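PDB 5HAB: ribonuclease J from Methanolobus psychrophilus R15, which hydrolyses RNA as an exoribonuclease of the beta-CASP group of metallo-beta-lactamase-fold nucleases, probably working from the 5' end. Local coordinates for residues Arg98-Thr103 with His118-Pro123; Ser258-Ile263 with Thr367-Ile372; Phe363-Gly368 with Lys395-Arg400. The protein carries 1 engineered substitution. All blocks are in the same frame, centred on the assembly; numbering follows the deposited sequence.

From the N terminus, contact 1 comes first and closes a short loop: 14 residues carrying helices 107-110 and 113-116 join strand 96-102 to the approach to strand 124-126. It belongs to the metallo-beta-lactamase part, with its centre about 46 Å from that of contact 2. Contact 2 closes a far longer loop of 103 residues, bringing strands 262-266 and 370-374 together in the parallel sheet of the beta-CASP part. Contact 3 closes a loop of 26 residues holding strand 370-374 and most of helix 381-396; it crosses contact 2, sharing Thr367 and Gly368. Asp369 and Ile371 of contact 2 pair with Arg400 of contact 3, tying strand 370-374 to strand 400-402.

Contact 1: Arg98-Thr103 with His118-Pro123; sequences RAIVCT and HRYAAP
Tyr120 meets Ile100 through the root of its side chain: Tyr120 CB lies 4.2 Å from Ile100 CD1. The extended Ile100 chain explains this reach, with CG1 beside the backbone N (chi1 -61°) and CD1 trans beyond it. The phenol points past the contact to Asp87, which its OH hydrogen-bonds. Ala121, at the centre of an inverse gamma turn, swings the backbone round and brings its carbonyl to a water. That water donates to Ala121 O and accepts from Arg98 NH1, its oxygen 2.9 Å from each, while Arg98 NE makes a salt bridge with Asp49 of strand 49-53. At Ala122 the methyl rests on the Arg98-Ala99 peptide, with CB 3.5 Å from Arg98 C and 3.6 Å from Ala99 N; the Ala122 carbonyl is held by Asn148. Pro123 then brings its ring CD to 3.3 Å from Arg98 O. The direct hydrogen bond runs from Ile100 N to Pro123 O, 3.0 Å long with an angle of 158° at the hydrogen. Ile100 also pairs with Ile125, so this bond begins the parallel pairing of strand 96-102 with strand 124-126, the two strands of a beta-alpha-beta crossover in the seven-stranded sheet. One backbone bond, one water bridge and the Ala122 methyl laid on a peptide are consistent with a join set mostly by the main chain, while the arginine and tyrosine direct their stronger polar bonds elsewhere.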
loop_
_atom_site.group_PDB
_atom_site.type_symbol
_atom_site.label_atom_id
_atom_site.label_comp_id
_atom_site.label_asym_id
_atom_site.label_seq_id
_atom_site.Cartn_x
_atom_site.Cartn_y
_atom_site.Cartn_z
ATOM N N ARG B 98 -20.924 37.610 -15.936
ATOM C CA ARG B 98 -22.040 37.703 -16.863
ATOM C C ARG B 98 -22.863 36.423 -16.937
ATOM O O ARG B 98 -24.020 36.455 -17.358
ATOM C CB ARG B 98 -21.527 38.065 -18.260
ATOM C CG ARG B 98 -20.817 39.412 -18.342
ATOM C CD ARG B 98 -21.761 40.564 -18.012
ATOM N NE ARG B 98 -21.076 41.855 -17.964
ATOM C CZ ARG B 98 -21.612 42.970 -17.468
ATOM N NH1 ARG B 98 -22.844 42.956 -16.974
ATOM N NH2 ARG B 98 -20.915 44.100 -17.463
ATOM N N ALA B 99 -22.273 35.300 -16.533
ATOM C CA ALA B 99 -22.982 34.022 -16.565
ATOM C C ALA B 99 -22.325 32.987 -15.663
ATOM O O ALA B 99 -21.136 33.068 -15.366
ATOM C CB ALA B 99 -23.066 33.491 -17.993
ATOM N N ILE B 100 -23.118 32.014 -15.231
ATOM C CA ILE B 100 -22.629 30.894 -14.442
ATOM C C ILE B 100 -22.945 29.588 -15.167
ATOM O O ILE B 100 -24.107 29.216 -15.297
ATOM C CB ILE B 100 -23.243 30.905 -13.041
ATOM C CG1 ILE B 100 -22.852 32.190 -12.306
ATOM C CG2 ILE B 100 -22.819 29.673 -12.261
ATOM C CD1 ILE B 100 -23.432 32.295 -10.911
ATOM N N VAL B 101 -21.920 28.898 -15.656
ATOM C CA VAL B 101 -22.144 27.627 -16.341
ATOM C C VAL B 101 -21.976 26.460 -15.375
ATOM O O VAL B 101 -21.039 26.429 -14.578
ATOM C CB VAL B 101 -21.210 27.463 -17.553
ATOM C CG1 VAL B 101 -21.411 26.093 -18.197
ATOM C CG2 VAL B 101 -21.468 28.554 -18.576
ATOM N N CYS B 102 -22.915 25.520 -15.429
ATOM C CA CYS B 102 -22.791 24.263 -14.705
ATOM C C CYS B 102 -22.731 23.119 -15.704
ATOM O O CYS B 102 -23.711 22.843 -16.398
ATOM C CB CYS B 102 -23.950 24.070 -13.739
ATOM S SG CYS B 102 -23.914 25.195 -12.339
ATOM N N THR B 103 -21.583 22.449 -15.772
ATOM C CA THR B 103 -21.360 21.456 -16.815
ATOM C C THR B 103 -22.105 20.155 -16.532
ATOM O O THR B 103 -22.324 19.360 -17.445
ATOM C CB THR B 103 -19.863 21.151 -16.989
ATOM O OG1 THR B 103 -19.268 20.949 -15.703
ATOM C CG2 THR B 103 -19.162 22.305 -17.694
ATOM N N HIS B 118 -26.295 33.306 -5.660
ATOM C CA HIS B 118 -27.259 34.392 -5.489
ATOM C C HIS B 118 -26.593 35.757 -5.319
ATOM O O HIS B 118 -27.271 36.782 -5.319
ATOM C CB HIS B 118 -28.182 34.115 -4.296
ATOM C CG HIS B 118 -27.475 34.059 -2.978
ATOM N ND1 HIS B 118 -27.025 35.186 -2.326
ATOM C CD2 HIS B 118 -27.159 33.012 -2.181
ATOM C CE1 HIS B 118 -26.448 34.834 -1.191
ATOM N NE2 HIS B 118 -26.517 33.521 -1.078
ATOM N N ARG B 119 -25.274 35.767 -5.147
ATOM C CA ARG B 119 -24.535 37.017 -4.999
ATOM C C ARG B 119 -24.098 37.608 -6.333
ATOM O O ARG B 119 -23.613 38.737 -6.387
ATOM C CB ARG B 119 -23.317 36.812 -4.101
ATOM C CG ARG B 119 -23.678 36.726 -2.638
ATOM C CD ARG B 119 -22.454 36.746 -1.752
ATOM N NE ARG B 119 -22.828 36.430 -0.380
ATOM C CZ ARG B 119 -22.745 35.216 0.147
ATOM N NH1 ARG B 119 -22.312 34.204 -0.595
ATOM N NH2 ARG B 119 -23.108 35.008 1.406
ATOM N N TYR B 120 -24.263 36.847 -7.409
ATOM C CA TYR B 120 -23.870 37.320 -8.731
ATOM C C TYR B 120 -25.099 37.688 -9.552
ATOM O O TYR B 120 -26.110 36.986 -9.525
ATOM C CB TYR B 120 -23.029 36.267 -9.460
ATOM C CG TYR B 120 -21.740 35.938 -8.748
ATOM C CD1 TYR B 120 -20.592 36.694 -8.959
ATOM C CD2 TYR B 120 -21.676 34.887 -7.843
ATOM C CE1 TYR B 120 -19.413 36.401 -8.299
ATOM C CE2 TYR B 120 -20.504 34.589 -7.177
ATOM C CZ TYR B 120 -19.377 35.346 -7.408
ATOM O OH TYR B 120 -18.214 35.040 -6.741
ATOM N N ALA B 121 -25.003 38.803 -10.270
ATOM C CA ALA B 121 -26.074 39.256 -11.147
ATOM C C ALA B 121 -25.938 38.591 -12.512
ATOM O O ALA B 121 -25.614 39.237 -13.511
ATOM C CB ALA B 121 -26.054 40.770 -11.278
ATOM N N ALA B 122 -26.169 37.283 -12.537
ATOM C CA ALA B 122 -25.957 36.490 -13.740
ATOM C C ALA B 122 -26.897 35.289 -13.768
ATOM O O ALA B 122 -27.259 34.756 -12.720
ATOM C CB ALA B 122 -24.496 36.034 -13.822
ATOM N N PRO B 123 -27.326 34.883 -14.970
ATOM C CA PRO B 123 -28.114 33.660 -15.135
ATOM C C PRO B 123 -27.241 32.411 -15.021
ATOM O O PRO B 123 -26.034 32.482 -15.254
ATOM C CB PRO B 123 -28.671 33.797 -16.547
ATOM C CG PRO B 123 -27.605 34.542 -17.263
ATOM C CD PRO B 123 -27.024 35.514 -16.266
HETATM O O HOH W 1 -24.381 40.948 -15.456
#

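Contact 2: Ser258-Ile263 with Thr367-Ile372; sequences SAVGMI and TGDRII
Arg370 is gripped from Gly261 and Ile263 through both of its backbone polar groups. Its N donates to Gly261 O at 3.2 Å, and its O accepts from Ile263 N at 2.9 Å. Ile263 O then takes the N-H of Ile372, with N and O also 2.9 Å apart. The Arg370 side chain lies alongside Met262, both pointing the same way on one face of the sheet. Bends at chi2 and chi3 turn the guanidinium edge to the thioether, and Met262 SD, close to the guanidinium plane, accepts two weak bonds, from Arg370 NH2 at 3.3 Å and from Arg370 NE at 3.5 Å. The carbonyl of Val251 is the stronger partner of NH2, and a long, weak ion pair links NH1 to Glu418 of the second subunit. These bonds follow the register Met262-Arg370 and Ile263-Ile371 of two parallel strands within the six-stranded parallel sheet of the beta-CASP domain. Ile263 and Ile371 occupy the other face, over helix 352-357, and Ile372 reaches helix 241-253. Upstream, Val260 meets Arg370 at about a right angle, with CG1 3.5 Å from Arg370 CD. With Val260 CG1 between the backbone N and the carbonyl carbon (chi1 62°), CG2 lies anti to the N and closely meets Gly368 O. Asp369 OD1 sits 2.7 Å from Val260 O, a doubtful approach of two acceptors rather than a hydrogen bond. If real, it might disfavour a negative charge on OD1, though the Lys335 salt bridge and the Glu366 N-H, both at OD2, would act the other way.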
loop_
_atom_site.group_PDB
_atom_site.type_symbol
_atom_site.label_atom_id
_atom_site.label_comp_id
_atom_site.label_asym_id
_atom_site.label_seq_id
_atom_site.Cartn_x
_atom_site.Cartn_y
_atom_site.Cartn_z
ATOM N N SER B 258 -30.386 -18.351 -6.638
ATOM C CA SER B 258 -31.177 -17.318 -7.295
ATOM C C SER B 258 -32.256 -16.687 -6.418
ATOM O O SER B 258 -32.508 -15.489 -6.515
ATOM C CB SER B 258 -31.821 -17.893 -8.556
ATOM O OG SER B 258 -32.773 -16.992 -9.085
ATOM N N ALA B 259 -32.905 -17.488 -5.582
ATOM C CA ALA B 259 -34.010 -16.985 -4.768
ATOM C C ALA B 259 -33.544 -16.577 -3.375
ATOM O O ALA B 259 -34.125 -16.991 -2.372
ATOM C CB ALA B 259 -35.109 -18.029 -4.668
ATOM N N VAL B 260 -32.501 -15.757 -3.317
ATOM C CA VAL B 260 -31.847 -15.465 -2.049
ATOM C C VAL B 260 -32.308 -14.133 -1.461
ATOM O O VAL B 260 -32.391 -13.981 -0.242
ATOM C CB VAL B 260 -30.315 -15.487 -2.206
ATOM C CG1 VAL B 260 -29.852 -14.412 -3.179
ATOM C CG2 VAL B 260 -29.648 -15.325 -0.858
ATOM N N GLY B 261 -32.614 -13.166 -2.320
ATOM C CA GLY B 261 -32.882 -11.819 -1.855
ATOM C C GLY B 261 -31.665 -10.931 -2.029
ATOM O O GLY B 261 -30.637 -11.117 -1.371
ATOM N N MET B 262 -31.785 -9.959 -2.926
ATOM C CA MET B 262 -30.661 -9.116 -3.292
ATOM C C MET B 262 -30.993 -7.629 -3.176
ATOM O O MET B 262 -32.056 -7.182 -3.606
ATOM C CB MET B 262 -30.211 -9.444 -4.719
ATOM C CG MET B 262 -29.846 -10.908 -4.928
ATOM S SD MET B 262 -29.475 -11.309 -6.646
ATOM C CE MET B 262 -31.030 -10.907 -7.426
ATOM N N ILE B 263 -30.069 -6.874 -2.590
ATOM C CA ILE B 263 -30.189 -5.425 -2.485
ATOM C C ILE B 263 -29.109 -4.789 -3.344
ATOM O O ILE B 263 -27.948 -5.176 -3.251
ATOM C CB ILE B 263 -30.057 -4.953 -1.026
ATOM C CG1 ILE B 263 -31.240 -5.435 -0.190
ATOM C CG2 ILE B 263 -29.930 -3.435 -0.965
ATOM C CD1 ILE B 263 -31.118 -5.085 1.272
ATOM N N THR B 367 -28.534 -14.686 6.587
ATOM C CA THR B 367 -27.404 -15.366 5.955
ATOM C C THR B 367 -27.668 -15.728 4.493
ATOM O O THR B 367 -28.731 -16.243 4.147
ATOM C CB THR B 367 -27.032 -16.646 6.736
ATOM O OG1 THR B 367 -26.634 -16.291 8.066
ATOM C CG2 THR B 367 -25.883 -17.384 6.059
ATOM N N GLY B 368 -26.698 -15.430 3.634
ATOM C CA GLY B 368 -26.832 -15.721 2.221
ATOM C C GLY B 368 -27.233 -14.518 1.390
ATOM O O GLY B 368 -26.893 -14.446 0.210
ATOM N N ASP B 369 -27.966 -13.587 2.001
ATOM C CA ASP B 369 -28.434 -12.373 1.322
ATOM C C ASP B 369 -27.295 -11.626 0.631
ATOM O O ASP B 369 -26.197 -11.497 1.173
ATOM C CB ASP B 369 -29.149 -11.445 2.308
ATOM C CG ASP B 369 -30.555 -11.917 2.639
ATOM O OD1 ASP B 369 -31.170 -12.585 1.781
ATOM O OD2 ASP B 369 -31.049 -11.604 3.744
ATOM N N ARG B 370 -27.562 -11.152 -0.580
ATOM C CA ARG B 370 -26.526 -10.540 -1.397
ATOM C C ARG B 370 -26.699 -9.011 -1.546
ATOM O O ARG B 370 -27.734 -8.516 -2.001
ATOM C CB ARG B 370 -26.491 -11.252 -2.758
ATOM C CG ARG B 370 -25.873 -12.665 -2.702
ATOM C CD ARG B 370 -26.501 -13.589 -3.746
ATOM N NE ARG B 370 -26.761 -12.849 -4.968
ATOM C CZ ARG B 370 -26.002 -12.919 -6.059
ATOM N NH1 ARG B 370 -24.934 -13.717 -6.083
ATOM N NH2 ARG B 370 -26.313 -12.196 -7.133
ATOM N N ILE B 371 -25.678 -8.272 -1.121
ATOM C CA ILE B 371 -25.685 -6.816 -1.222
ATOM C C ILE B 371 -24.649 -6.348 -2.236
ATOM O O ILE B 371 -23.448 -6.555 -2.060
ATOM C CB ILE B 371 -25.476 -6.173 0.151
ATOM C CG1 ILE B 371 -26.536 -6.717 1.111
ATOM C CG2 ILE B 371 -25.547 -4.656 0.048
ATOM C CD1 ILE B 371 -26.466 -6.167 2.494
ATOM N N ILE B 372 -25.134 -5.721 -3.302
ATOM C CA ILE B 372 -24.292 -5.311 -4.411
ATOM C C ILE B 372 -24.048 -3.806 -4.392
ATOM O O ILE B 372 -24.954 -3.010 -4.652
ATOM C CB ILE B 372 -24.914 -5.731 -5.755
ATOM C CG1 ILE B 372 -25.044 -7.253 -5.836
ATOM C CG2 ILE B 372 -24.088 -5.198 -6.915
ATOM C CD1 ILE B 372 -26.444 -7.754 -5.581
#

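Contact 3: Phe363-Gly368 with Lys395-Arg400; sequences FKVETG and KMKGAR
The Schellman motif that ends helix 381-396 meets the 363-368 loop where Gly398, its C-prime residue, gives its carbonyl to Gly368. The motif is evident from the bonds of Ala399 N to Leu394 O and of Gly398 N to Lys395 O, with the positive phi of Gly398, 89°. Gly398 O accepts from Gly368 N at 3.1 Å; the donor stands 35° out of the carbonyl plane, not on a lone pair. The same oxygen lies 3.4 Å from Thr367 CA in a CA-H...O contact, so two neighbouring residues are held against one carbonyl. Beside it Val365 crosses the lysine chain at about a right angle. With Val365 CG1 beside the backbone N (chi1 -66°), CG2 falls between N and carbonyl carbon, 3.5 Å from Lys397 CB, tighter than usual. The lysine chain, turned at chi4, carries NZ on to a hydrogen bond with Ala357 O. Val365 also packs on Ile356, so the loop lies between helix 352-357 and the C-terminal end of helix 381-396. Beyond the glycine the chain enters strand 400-402 beside strand 370-374, where Arg400 forms salt bridges with Glu414 and Asp447 and a cation-pi contact with Trp417, all of the second subunit.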
loop_
_atom_site.group_PDB
_atom_site.type_symbol
_atom_site.label_atom_id
_atom_site.label_comp_id
_atom_site.label_asym_id
_atom_site.label_seq_id
_atom_site.Cartn_x
_atom_site.Cartn_y
_atom_site.Cartn_z
ATOM N N PHE B 363 -37.141 -4.741 7.256
ATOM C CA PHE B 363 -36.251 -5.597 6.490
ATOM C C PHE B 363 -35.126 -6.125 7.369
ATOM O O PHE B 363 -34.371 -5.359 7.967
ATOM C CB PHE B 363 -35.678 -4.836 5.289
ATOM C CG PHE B 363 -35.063 -5.719 4.239
ATOM C CD1 PHE B 363 -33.805 -6.273 4.424
ATOM C CD2 PHE B 363 -35.736 -5.983 3.059
ATOM C CE1 PHE B 363 -33.239 -7.082 3.461
ATOM C CE2 PHE B 363 -35.173 -6.791 2.091
ATOM C CZ PHE B 363 -33.921 -7.338 2.293
ATOM N N LYS B 364 -35.033 -7.445 7.455
ATOM C CA LYS B 364 -33.949 -8.086 8.180
ATOM C C LYS B 364 -33.076 -8.880 7.212
ATOM O O LYS B 364 -33.561 -9.766 6.502
ATOM C CB LYS B 364 -34.499 -8.999 9.279
ATOM C CG LYS B 364 -35.020 -8.261 10.504
ATOM C CD LYS B 364 -33.884 -7.599 11.274
ATOM C CE LYS B 364 -34.366 -7.026 12.598
ATOM N NZ LYS B 364 -33.232 -6.562 13.446
ATOM N N VAL B 365 -31.793 -8.543 7.165
ATOM C CA VAL B 365 -30.860 -9.285 6.334
ATOM C C VAL B 365 -30.492 -10.589 7.042
ATOM O O VAL B 365 -30.168 -10.608 8.228
ATOM C CB VAL B 365 -29.616 -8.442 5.981
ATOM C CG1 VAL B 365 -30.011 -7.272 5.094
ATOM C CG2 VAL B 365 -28.944 -7.932 7.224
ATOM N N GLU B 366 -30.566 -11.685 6.303
ATOM C CA GLU B 366 -30.273 -13.004 6.847
ATOM C C GLU B 366 -29.207 -13.698 5.998
ATOM O O GLU B 366 -28.988 -13.320 4.846
ATOM C CB GLU B 366 -31.564 -13.824 6.943
ATOM C CG GLU B 366 -32.234 -14.111 5.611
ATOM C CD GLU B 366 -33.652 -14.632 5.779
ATOM O OE1 GLU B 366 -34.131 -14.689 6.934
ATOM O OE2 GLU B 366 -34.292 -14.971 4.759
ATOM N N THR B 367 -28.534 -14.686 6.587
ATOM C CA THR B 367 -27.404 -15.366 5.955
ATOM C C THR B 367 -27.668 -15.728 4.493
ATOM O O THR B 367 -28.731 -16.243 4.147
ATOM C CB THR B 367 -27.032 -16.646 6.736
ATOM O OG1 THR B 367 -26.634 -16.291 8.066
ATOM C CG2 THR B 367 -25.883 -17.384 6.059
ATOM N N GLY B 368 -26.698 -15.430 3.634
ATOM C CA GLY B 368 -26.832 -15.721 2.221
ATOM C C GLY B 368 -27.233 -14.518 1.390
ATOM O O GLY B 368 -26.893 -14.446 0.210
ATOM N N LYS B 395 -22.295 -7.894 7.234
ATOM C CA LYS B 395 -21.659 -9.210 7.270
ATOM C C LYS B 395 -21.935 -9.909 8.596
ATOM O O LYS B 395 -22.090 -11.127 8.632
ATOM C CB LYS B 395 -20.150 -9.117 7.022
ATOM C CG LYS B 395 -19.784 -8.971 5.555
ATOM C CD LYS B 395 -18.275 -8.927 5.340
ATOM C CE LYS B 395 -17.657 -7.677 5.942
ATOM N NZ LYS B 395 -16.235 -7.503 5.527
ATOM N N MET B 396 -21.996 -9.146 9.684
ATOM C CA MET B 396 -22.285 -9.748 10.982
ATOM C C MET B 396 -23.713 -10.264 11.000
ATOM O O MET B 396 -24.062 -11.094 11.838
ATOM C CB MET B 396 -22.070 -8.757 12.128
ATOM C CG MET B 396 -20.618 -8.584 12.541
ATOM S SD MET B 396 -20.403 -7.375 13.867
ATOM C CE MET B 396 -21.853 -6.340 13.648
ATOM N N LYS B 397 -24.532 -9.798 10.061
ATOM C CA LYS B 397 -25.861 -10.386 9.907
ATOM C C LYS B 397 -25.893 -11.399 8.763
ATOM O O LYS B 397 -26.964 -11.829 8.334
ATOM C CB LYS B 397 -26.918 -9.303 9.676
ATOM C CG LYS B 397 -27.226 -8.438 10.898
ATOM C CD LYS B 397 -28.542 -7.686 10.718
ATOM C CE LYS B 397 -28.860 -6.792 11.909
ATOM N NZ LYS B 397 -27.913 -5.647 12.005
ATOM N N GLY B 398 -24.715 -11.774 8.269
ATOM C CA GLY B 398 -24.588 -12.862 7.308
ATOM C C GLY B 398 -24.700 -12.540 5.826
ATOM O O GLY B 398 -24.781 -13.448 5.001
ATOM N N ALA B 399 -24.691 -11.257 5.477
ATOM C CA ALA B 399 -24.837 -10.856 4.081
ATOM C C ALA B 399 -23.561 -11.139 3.289
ATOM O O ALA B 399 -22.467 -11.159 3.847
ATOM C CB ALA B 399 -25.200 -9.384 3.987
ATOM N N ARG B 400 -23.708 -11.353 1.987
ATOM C CA ARG B 400 -22.557 -11.524 1.112
ATOM C C ARG B 400 -22.357 -10.236 0.311
ATOM O O ARG B 400 -23.263 -9.770 -0.391
ATOM C CB ARG B 400 -22.729 -12.734 0.178
ATOM C CG ARG B 400 -23.066 -14.071 0.870
ATOM C CD ARG B 400 -22.077 -14.462 1.973
ATOM N NE ARG B 400 -20.704 -14.631 1.493
ATOM C CZ ARG B 400 -19.649 -14.773 2.292
ATOM N NH1 ARG B 400 -19.804 -14.769 3.611
ATOM N NH2 ARG B 400 -18.434 -14.914 1.775
#